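Glycosyl hydrolase family 62 protein (Coprinopsis cinerea, PDB 5B6T) probably hydrolyses alpha-L-arabinofuranosyl side groups from arabinoxylan, as an alpha-L-arabinofuranosidase of glycoside hydrolase family 62. Local coordinates at residues M144-C148 and D274-P278. Residues are numbered along the deposited sequence.
Sequences MWVIC and DQTLP
M144-C148 runs as extended strand, the last part of the innermost strand of one blade in the five-bladed beta-propeller of GH62 enzymes, with F156 and H154 on its paired neighbour. D274-P278 is a tight loop set against its C-terminal end, with C148 and T276 closest in register, CA to CA 4.9 Å. W145, chi1 t, sends the six-membered end of its indole to the loop, CZ2 lying 3.6 Å from L277 CD1, while NE1 bonds to the carbonyl of V199 and the side chain lies about 5 Å from the bound calcium. At V146 the backbone is what meets the loop, its O lying 3.4 Å from L277 CD2. I147, t on both chi angles, extends CD1 to 3.6 Å from T276 O and 4.0 Å from L277 CB. C148, disulfide-linked to C153, makes the polar join: its N donates to Q275 O (2.8 Å), its O receives a CA-H...O contact from T276 CA (3.3 Å), and one water donates to both C148 O (2.7 Å) and T276 O (2.8 Å).

The loop is a type I turn from D274 to L277, closed by L277 N to D274 O at 3.2 Å. D274 OD1 accepts from T276 N (2.9 Å), an Asx turn, and from T276 OG1 (2.6 Å). L277 then takes a left-handed backbone (46/58), its CB directed at the strand. Internal bonds thus occupy T276 N, T276 OG1 and L277 N, while Q275 O accepts the one direct hydrogen bond between the segments; water, CA-H...O and apolar contacts make the rest.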
ATOM      1  N   MET A 144       5.413   0.341  -5.204  1.00  6.41           N
ATOM      2  CA  MET A 144       6.725  -0.065  -4.720  1.00  6.73           C
ATOM      3  C   MET A 144       6.637  -0.376  -3.237  1.00  6.54           C
ATOM      4  O   MET A 144       6.128   0.449  -2.464  1.00  7.21           O
ATOM      5  CB  MET A 144       7.716   1.087  -4.947  1.00  7.07           C
ATOM      6  CG  MET A 144       7.660   1.695  -6.333  1.00  7.59           C
ATOM      7  SD  MET A 144       8.075   0.515  -7.620  1.00  8.28           S
ATOM      8  CE  MET A 144       7.641   1.470  -9.084  1.00  8.08           C
ATOM      9  N   TRP A 145       7.159  -1.538  -2.844  1.00  6.31           N
ATOM     10  CA  TRP A 145       7.050  -1.998  -1.460  1.00  6.17           C
ATOM     11  C   TRP A 145       8.333  -2.641  -0.968  1.00  6.31           C
ATOM     12  O   TRP A 145       8.815  -3.624  -1.576  1.00  6.72           O
ATOM     13  CB  TRP A 145       5.885  -2.994  -1.368  1.00  6.17           C
ATOM     14  CG  TRP A 145       5.665  -3.520   0.018  1.00  6.08           C
ATOM     15  CD1 TRP A 145       6.316  -4.571   0.627  1.00  6.05           C
ATOM     16  CD2 TRP A 145       4.720  -3.046   0.966  1.00  5.90           C
ATOM     17  NE1 TRP A 145       5.856  -4.727   1.892  1.00  6.30           N
ATOM     18  CE2 TRP A 145       4.857  -3.823   2.131  1.00  5.96           C
ATOM     19  CE3 TRP A 145       3.763  -2.038   0.945  1.00  5.87           C
ATOM     20  CZ2 TRP A 145       4.080  -3.597   3.280  1.00  6.09           C
ATOM     21  CZ3 TRP A 145       3.020  -1.812   2.075  1.00  5.92           C
ATOM     22  CH2 TRP A 145       3.159  -2.603   3.217  1.00  6.06           C
ATOM     23  N   VAL A 146       8.862  -2.137   0.143  1.00  6.23           N
ATOM     24  CA  VAL A 146      10.050  -2.682   0.802  1.00  6.36           C
ATOM     25  C   VAL A 146       9.665  -3.503   2.022  1.00  6.31           C
ATOM     26  O   VAL A 146       8.824  -3.103   2.820  1.00  6.35           O
ATOM     27  CB  VAL A 146      11.022  -1.542   1.213  1.00  6.61           C
ATOM     28  CG1 VAL A 146      12.130  -2.068   2.130  1.00  6.71           C
ATOM     29  CG2 VAL A 146      11.591  -0.826   0.002  1.00  6.71           C
ATOM     30  N   ILE A 147      10.327  -4.647   2.172  1.00  6.26           N
ATOM     31  CA  ILE A 147      10.332  -5.413   3.426  1.00  6.40           C
ATOM     32  C   ILE A 147      11.717  -6.026   3.590  1.00  6.69           C
ATOM     33  O   ILE A 147      12.291  -6.564   2.636  1.00  6.95           O
ATOM     34  CB  ILE A 147       9.193  -6.459   3.499  1.00  6.11           C
ATOM     35  CG1 ILE A 147       9.291  -7.286   4.783  1.00  6.08           C
ATOM     36  CG2 ILE A 147       9.139  -7.372   2.269  1.00  6.04           C
ATOM     37  CD1 ILE A 147       8.091  -8.142   5.060  1.00  6.35           C
ATOM     38  N   CYS A 148      12.239  -5.961   4.820  1.00  6.94           N
ATOM     39  CA  CYS A 148      13.549  -6.507   5.154  1.00  7.85           C
ATOM     40  C   CYS A 148      13.418  -7.597   6.208  1.00  8.69           C
ATOM     41  O   CYS A 148      12.525  -7.558   7.047  1.00  8.13           O
ATOM     42  CB  CYS A 148      14.457  -5.409   5.703  1.00  8.03           C
ATOM     43  SG  CYS A 148      14.503  -3.932   4.658  1.00  8.82           S
ATOM     44  N   ASP A 274       9.217  -0.585  12.010  1.00  8.12           N
ATOM     45  CA  ASP A 274      10.515  -0.748  11.393  1.00  8.42           C
ATOM     46  C   ASP A 274      10.478  -1.444  10.044  1.00  8.44           C
ATOM     47  O   ASP A 274       9.413  -1.753   9.507  1.00  8.10           O
ATOM     48  CB  ASP A 274      11.553  -1.335  12.370  1.00  8.67           C
ATOM     49  CG  ASP A 274      11.475  -2.831  12.538  1.00  9.89           C
ATOM     50  OD1 ASP A 274      10.726  -3.500  11.817  1.00  9.61           O
ATOM     51  OD2 ASP A 274      12.195  -3.354  13.439  1.00 11.97           O
ATOM     52  N   GLN A 275      11.660  -1.644   9.479  1.00  7.98           N
ATOM     53  CA  GLN A 275      11.802  -2.173   8.140  1.00  7.76           C
ATOM     54  C   GLN A 275      11.397  -3.621   7.970  1.00  7.34           C
ATOM     55  O   GLN A 275      11.443  -4.135   6.842  1.00  7.25           O
ATOM     56  CB  GLN A 275      13.258  -1.996   7.667  1.00  7.70           C
ATOM     57  CG  GLN A 275      14.291  -2.866   8.348  1.00  8.10           C
ATOM     58  CD  GLN A 275      14.687  -2.424   9.753  1.00  9.00           C
ATOM     59  OE1 GLN A 275      14.381  -1.311  10.211  1.00  8.65           O
ATOM     60  NE2 GLN A 275      15.429  -3.313  10.450  1.00  9.71           N
ATOM     61  N   THR A 276      11.041  -4.294   9.063  1.00  7.65           N
ATOM     62  CA  THR A 276      10.567  -5.688   8.954  1.00  7.70           C
ATOM     63  C   THR A 276       9.084  -5.787   8.609  1.00  7.66           C
ATOM     64  O   THR A 276       8.581  -6.892   8.350  1.00  7.81           O
ATOM     65  CB  THR A 276      10.853  -6.519  10.218  1.00  8.31           C
ATOM     66  OG1 THR A 276      10.095  -6.008  11.319  1.00  8.59           O
ATOM     67  CG2 THR A 276      12.347  -6.483  10.554  1.00  8.73           C
ATOM     68  N   LEU A 277       8.380  -4.655   8.586  1.00  7.51           N
ATOM     69  CA  LEU A 277       6.940  -4.645   8.214  1.00  7.28           C
ATOM     70  C   LEU A 277       6.143  -5.773   8.918  1.00  7.44           C
ATOM     71  O   LEU A 277       5.483  -6.609   8.286  1.00  7.76           O
ATOM     72  CB  LEU A 277       6.757  -4.703   6.683  1.00  7.26           C
ATOM     73  CG  LEU A 277       6.871  -3.375   5.916  1.00  7.15           C
ATOM     74  CD1 LEU A 277       5.706  -2.450   6.282  1.00  7.55           C
ATOM     75  CD2 LEU A 277       8.193  -2.645   6.112  1.00  7.03           C
ATOM     76  N   PRO A 278       6.166  -5.772  10.259  1.00  7.60           N
ATOM     77  CA  PRO A 278       5.447  -6.801  10.998  1.00  7.67           C
ATOM     78  C   PRO A 278       3.980  -6.489  11.224  1.00  7.74           C
ATOM     79  O   PRO A 278       3.588  -5.316  11.405  1.00  8.09           O
ATOM     80  CB  PRO A 278       6.187  -6.822  12.337  1.00  7.82           C
ATOM     81  CG  PRO A 278       6.626  -5.420  12.538  1.00  8.09           C
ATOM     82  CD  PRO A 278       6.843  -4.833  11.165  1.00  8.09           C
TER
HETATM   83  O   HOH W   1      10.291  -8.980   7.771  1.00  8.69           O